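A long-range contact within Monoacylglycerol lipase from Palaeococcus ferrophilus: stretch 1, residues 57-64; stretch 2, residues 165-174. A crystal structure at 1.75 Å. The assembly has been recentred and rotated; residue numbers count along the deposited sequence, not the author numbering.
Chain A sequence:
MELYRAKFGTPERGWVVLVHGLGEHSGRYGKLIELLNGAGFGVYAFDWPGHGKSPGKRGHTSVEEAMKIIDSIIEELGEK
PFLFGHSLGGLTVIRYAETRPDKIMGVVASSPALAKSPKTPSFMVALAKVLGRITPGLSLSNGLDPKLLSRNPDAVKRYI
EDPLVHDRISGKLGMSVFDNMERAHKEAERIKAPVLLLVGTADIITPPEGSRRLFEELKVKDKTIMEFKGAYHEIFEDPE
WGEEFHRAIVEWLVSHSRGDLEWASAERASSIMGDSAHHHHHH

Stretch 1 (57-64) KRGHTSVE
Stretch 2 (165-174) VHDRISGKLG

The contact joins a turn-and-loop segment to a short strand that runs into a helix, and its register is set by three CA pairs: G59 to I169 at 4.3 Å, H60 to S170 at 4.9 Å and S62 to L173 at 4.7 Å. Both stretches therefore advance in the same direction. K57 to H60 forms a type II beta turn, closed by H60 N to K57 O at 3.2 Å, with R58 at phi/psi -61/129 and G59 at 78/8. Positive phi favours glycine at G59, and so does the packing: an ideal CB would lie 2.3 Å from R168 O. Without one, G59 CA approaches R168 O to 3.5 Å in a CA-H...O contact.

Polar satisfaction centres on S170, the N-cap of the helix that starts at G171. Its backbone N donates to G59 O at 3.0 Å, tying the turn to the end of the strand (168-170, extended). With chi1 p (74°), S170 OG accepts from L173 N at 3.1 Å, the capping bond. The same OG meets H60 ND1 at 2.8 Å, nearly linear at 171°, with either atom able to donate. H60 reaches it with chi1 t and chi2 41°: its CA-to-CB bond points away, yet the end of the side chain comes nearer, placing S170 OG at the ring edge, near the ring plane. One hydroxyl thus serves both the cap and the contact. T61 O lies 3.4 Å from L173 N, but at a poor angle, and that NH is already spent on the cap.

H166 (chi1 p, chi2 78°) is held at both nitrogens: ND1 accepts from R168 N at 3.0 Å, and NE2 is bonded elsewhere in the structure. The fixed ring receives R58 CB over one face, 3.9 Å from its centroid and 4° off the normal. R58 is m, m, p. R168 points its CB toward the turn, 3.4 Å from R58 O, but its end leads away, where NE makes a salt bridge with D167 OD1 at 3.2 Å.

Farther along, L173 (t, p) supplies the apolar surface. CD2 lies 3.4 Å from G59 O and 3.9 Å from T61 CG2, while CD1 lies 3.8 Å from S62 CA. T61 is extended at -167/-163, chi1 t. S62 (chi1 p) is itself an N-cap, for the helix beginning at V63. Its OG also bonds a water at 2.5 Å, and that water weakly accepts from K172 NZ at 3.3 Å; K172 stretches out all-t to reach it.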

ATOM      1  N   LYS A  57      11.516 -15.567  -5.070  1.00 31.61           N
ATOM      2  CA  LYS A  57      10.996 -15.448  -6.425  1.00 36.23           C
ATOM      3  C   LYS A  57      10.188 -14.166  -6.568  1.00 30.90           C
ATOM      4  O   LYS A  57       9.349 -13.856  -5.717  1.00 29.00           O
ATOM      5  CB  LYS A  57      10.117 -16.657  -6.750  1.00 34.67           C
ATOM      6  CG  LYS A  57       9.531 -16.639  -8.152  1.00 43.66           C
ATOM      7  CD  LYS A  57       8.642 -17.851  -8.401  1.00 47.88           C
ATOM      8  CE  LYS A  57       9.307 -19.147  -7.971  1.00 50.57           C
ATOM      9  NZ  LYS A  57       8.372 -20.297  -8.141  1.00 64.01           N
ATOM     10  N   ARG A  58      10.444 -13.424  -7.645  1.00 30.13           N
ATOM     11  CA  ARG A  58       9.830 -12.112  -7.817  1.00 26.70           C
ATOM     12  C   ARG A  58       8.310 -12.224  -7.870  1.00 34.81           C
ATOM     13  O   ARG A  58       7.756 -13.028  -8.625  1.00 30.37           O
ATOM     14  CB  ARG A  58      10.352 -11.443  -9.091  1.00 32.71           C
ATOM     15  CG  ARG A  58      11.853 -11.149  -9.109  1.00 32.01           C
ATOM     16  CD  ARG A  58      12.259 -10.155  -8.018  1.00 31.28           C
ATOM     17  NE  ARG A  58      12.563 -10.833  -6.763  1.00 29.56           N
ATOM     18  CZ  ARG A  58      13.014 -10.223  -5.669  1.00 30.60           C
ATOM     19  NH1 ARG A  58      13.213  -8.914  -5.665  1.00 26.10           N
ATOM     20  NH2 ARG A  58      13.265 -10.929  -4.574  1.00 30.91           N
ATOM     21  N   GLY A  59       7.640 -11.420  -7.050  1.00 29.56           N
ATOM     22  CA  GLY A  59       6.195 -11.344  -7.056  1.00 27.08           C
ATOM     23  C   GLY A  59       5.477 -12.475  -6.359  1.00 29.09           C
ATOM     24  O   GLY A  59       4.249 -12.560  -6.471  1.00 26.30           O
ATOM     25  N   HIS A  60       6.215 -13.339  -5.681  1.00 26.92           N
ATOM     26  CA  HIS A  60       5.620 -14.461  -4.990  1.00 26.74           C
ATOM     27  C   HIS A  60       5.548 -14.223  -3.501  1.00 27.27           C
ATOM     28  O   HIS A  60       6.524 -14.404  -2.793  1.00 29.55           O
ATOM     29  CB  HIS A  60       6.408 -15.735  -5.254  1.00 28.39           C
ATOM     30  CG  HIS A  60       5.765 -16.958  -4.697  1.00 28.30           C
ATOM     31  ND1 HIS A  60       4.411 -17.177  -4.770  1.00 30.02           N
ATOM     32  CD2 HIS A  60       6.285 -18.026  -4.058  1.00 33.10           C
ATOM     33  CE1 HIS A  60       4.122 -18.331  -4.201  1.00 37.32           C
ATOM     34  NE2 HIS A  60       5.243 -18.867  -3.763  1.00 37.32           N
ATOM     35  N   THR A  61       4.365 -13.828  -3.056  1.00 26.59           N
ATOM     36  CA  THR A  61       4.065 -13.542  -1.663  1.00 25.56           C
ATOM     37  C   THR A  61       2.549 -13.428  -1.480  1.00 28.91           C
ATOM     38  O   THR A  61       1.780 -13.874  -2.314  1.00 27.42           O
ATOM     39  CB  THR A  61       4.769 -12.252  -1.187  1.00 29.80           C
ATOM     40  OG1 THR A  61       4.498 -12.029   0.199  1.00 29.31           O
ATOM     41  CG2 THR A  61       4.322 -11.070  -2.001  1.00 27.66           C
ATOM     42  N   SER A  62       2.117 -12.835  -0.380  1.00 25.22           N
ATOM     43  CA  SER A  62       0.689 -12.685  -0.135  1.00 24.81           C
ATOM     44  C   SER A  62       0.415 -11.554   0.827  1.00 26.97           C
ATOM     45  O   SER A  62       1.299 -11.107   1.523  1.00 23.57           O
ATOM     46  CB  SER A  62       0.087 -13.974   0.416  1.00 27.28           C
ATOM     47  OG  SER A  62       0.539 -14.248   1.717  1.00 25.28           O
ATOM     48  N   VAL A  63      -0.833 -11.110   0.875  1.00 24.76           N
ATOM     49  CA  VAL A  63      -1.217 -10.052   1.789  1.00 25.17           C
ATOM     50  C   VAL A  63      -1.090 -10.555   3.223  1.00 24.49           C
ATOM     51  O   VAL A  63      -0.667  -9.837   4.104  1.00 25.28           O
ATOM     52  CB  VAL A  63      -2.656  -9.585   1.546  1.00 24.43           C
ATOM     53  CG1 VAL A  63      -3.099  -8.669   2.667  1.00 26.62           C
ATOM     54  CG2 VAL A  63      -2.769  -8.896   0.198  1.00 21.89           C
ATOM     55  N   GLU A  64      -1.471 -11.804   3.440  1.00 23.38           N
ATOM     56  CA  GLU A  64      -1.358 -12.448   4.733  1.00 30.10           C
ATOM     57  C   GLU A  64       0.103 -12.512   5.190  1.00 29.82           C
ATOM     58  O   GLU A  64       0.397 -12.320   6.346  1.00 26.84           O
ATOM     59  CB  GLU A  64      -1.974 -13.839   4.664  1.00 29.55           C
ATOM     60  CG  GLU A  64      -3.477 -13.822   4.458  1.00 27.96           C
ATOM     61  CD  GLU A  64      -3.904 -13.684   3.011  1.00 29.34           C
ATOM     62  OE1 GLU A  64      -3.057 -13.636   2.122  1.00 27.81           O
ATOM     63  OE2 GLU A  64      -5.109 -13.629   2.761  1.00 32.25           O
ATOM     64  N   VAL A 165      12.341  -2.792  -9.715  1.00 32.08           N
ATOM     65  CA  VAL A 165      10.930  -2.894 -10.070  1.00 25.47           C
ATOM     66  C   VAL A 165      10.764  -4.052 -11.044  1.00 34.52           C
ATOM     67  O   VAL A 165      11.581  -4.236 -11.956  1.00 36.20           O
ATOM     68  CB  VAL A 165      10.417  -1.570 -10.672  1.00 28.20           C
ATOM     69  CG1 VAL A 165       9.070  -1.772 -11.356  1.00 31.60           C
ATOM     70  CG2 VAL A 165      10.299  -0.511  -9.594  1.00 29.74           C
ATOM     71  N   HIS A 166       9.711  -4.844 -10.849  1.00 30.53           N
ATOM     72  CA  HIS A 166       9.427  -5.975 -11.720  1.00 28.99           C
ATOM     73  C   HIS A 166       7.931  -6.021 -11.989  1.00 31.24           C
ATOM     74  O   HIS A 166       7.140  -5.339 -11.335  1.00 27.13           O
ATOM     75  CB  HIS A 166       9.906  -7.299 -11.110  1.00 31.30           C
ATOM     76  CG  HIS A 166       9.197  -7.675  -9.844  1.00 33.71           C
ATOM     77  ND1 HIS A 166       7.935  -8.229  -9.833  1.00 29.44           N
ATOM     78  CD2 HIS A 166       9.583  -7.595  -8.548  1.00 26.84           C
ATOM     79  CE1 HIS A 166       7.571  -8.470  -8.586  1.00 28.42           C
ATOM     80  NE2 HIS A 166       8.552  -8.088  -7.787  1.00 29.40           N
ATOM     81  N   ASP A 167       7.541  -6.849 -12.960  1.00 26.20           N
ATOM     82  CA  ASP A 167       6.142  -6.963 -13.355  1.00 31.20           C
ATOM     83  C   ASP A 167       5.566  -8.342 -13.053  1.00 32.64           C
ATOM     84  O   ASP A 167       4.578  -8.750 -13.674  1.00 33.63           O
ATOM     85  CB  ASP A 167       5.985  -6.629 -14.841  1.00 31.12           C
ATOM     86  CG  ASP A 167       6.517  -7.721 -15.758  1.00 38.38           C
ATOM     87  OD1 ASP A 167       7.400  -8.500 -15.339  1.00 39.81           O
ATOM     88  OD2 ASP A 167       6.046  -7.797 -16.911  1.00 56.46           O
ATOM     89  N   ARG A 168       6.152  -9.055 -12.105  1.00 27.00           N
ATOM     90  CA  ARG A 168       5.737 -10.413 -11.787  1.00 29.89           C
ATOM     91  C   ARG A 168       4.693 -10.421 -10.684  1.00 33.18           C
ATOM     92  O   ARG A 168       4.741  -9.612  -9.752  1.00 31.80           O
ATOM     93  CB  ARG A 168       6.934 -11.258 -11.351  1.00 30.40           C
ATOM     94  CG  ARG A 168       8.084 -11.279 -12.337  1.00 37.47           C
ATOM     95  CD  ARG A 168       7.796 -12.264 -13.453  1.00 38.49           C
ATOM     96  NE  ARG A 168       7.119 -11.615 -14.565  1.00 44.27           N
ATOM     97  CZ  ARG A 168       6.425 -12.258 -15.494  1.00 41.38           C
ATOM     98  NH1 ARG A 168       6.295 -13.577 -15.440  1.00 39.94           N
ATOM     99  NH2 ARG A 168       5.855 -11.577 -16.471  1.00 41.09           N
ATOM    100  N   ILE A 169       3.755 -11.354 -10.793  1.00 27.44           N
ATOM    101  CA  ILE A 169       2.810 -11.651  -9.724  1.00 26.12           C
ATOM    102  C   ILE A 169       2.548 -13.148  -9.765  1.00 32.25           C
ATOM    103  O   ILE A 169       2.331 -13.717 -10.841  1.00 28.71           O
ATOM    104  CB  ILE A 169       1.499 -10.844  -9.855  1.00 24.40           C
ATOM    105  CG1 ILE A 169       0.552 -11.148  -8.687  1.00 26.95           C
ATOM    106  CG2 ILE A 169       0.803 -11.108 -11.198  1.00 27.60           C
ATOM    107  CD1 ILE A 169      -0.677 -10.235  -8.638  1.00 26.36           C
ATOM    108  N   SER A 170       2.602 -13.793  -8.609  1.00 27.13           N
ATOM    109  CA  SER A 170       2.379 -15.227  -8.579  1.00 28.07           C
ATOM    110  C   SER A 170       0.888 -15.527  -8.473  1.00 27.88           C
ATOM    111  O   SER A 170       0.065 -14.652  -8.188  1.00 27.28           O
ATOM    112  CB  SER A 170       3.138 -15.871  -7.421  1.00 28.48           C
ATOM    113  OG  SER A 170       2.517 -15.584  -6.183  1.00 29.99           O
ATOM    114  N   GLY A 171       0.535 -16.784  -8.742  1.00 28.35           N
ATOM    115  CA  GLY A 171      -0.850 -17.189  -8.573  1.00 27.04           C
ATOM    116  C   GLY A 171      -1.328 -16.980  -7.150  1.00 30.92           C
ATOM    117  O   GLY A 171      -2.452 -16.526  -6.921  1.00 30.81           O
ATOM    118  N   LYS A 172      -0.463 -17.280  -6.174  1.00 27.39           N
ATOM    119  CA  LYS A 172      -0.805 -17.075  -4.771  1.00 26.79           C
ATOM    120  C   LYS A 172      -1.078 -15.603  -4.485  1.00 26.22           C
ATOM    121  O   LYS A 172      -2.070 -15.256  -3.832  1.00 29.42           O
ATOM    122  CB  LYS A 172       0.325 -17.595  -3.878  1.00 30.03           C
ATOM    123  CG  LYS A 172       0.056 -17.444  -2.390  1.00 36.50           C
ATOM    124  CD  LYS A 172       1.274 -17.830  -1.560  1.00 36.64           C
ATOM    125  CE  LYS A 172       0.899 -17.996  -0.098  1.00 48.35           C
ATOM    126  NZ  LYS A 172       2.091 -18.168   0.779  1.00 55.23           N
ATOM    127  N   LEU A 173      -0.217 -14.717  -4.984  1.00 27.67           N
ATOM    128  CA  LEU A 173      -0.403 -13.297  -4.705  1.00 22.91           C
ATOM    129  C   LEU A 173      -1.652 -12.762  -5.391  1.00 29.98           C
ATOM    130  O   LEU A 173      -2.407 -11.985  -4.796  1.00 25.71           O
ATOM    131  CB  LEU A 173       0.832 -12.504  -5.133  1.00 27.02           C
ATOM    132  CG  LEU A 173       0.765 -11.004  -4.832  1.00 27.89           C
ATOM    133  CD1 LEU A 173       0.322 -10.752  -3.390  1.00 26.79           C
ATOM    134  CD2 LEU A 173       2.116 -10.373  -5.090  1.00 27.94           C
ATOM    135  N   GLY A 174      -1.899 -13.177  -6.635  1.00 27.65           N
ATOM    136  CA  GLY A 174      -3.102 -12.728  -7.319  1.00 23.91           C
ATOM    137  C   GLY A 174      -4.367 -13.139  -6.591  1.00 22.65           C
ATOM    138  O   GLY A 174      -5.287 -12.337  -6.410  1.00 25.49           O
TER
HETATM  139  O   HOH W   1       0.188 -16.470   2.875  1.00 48.32           O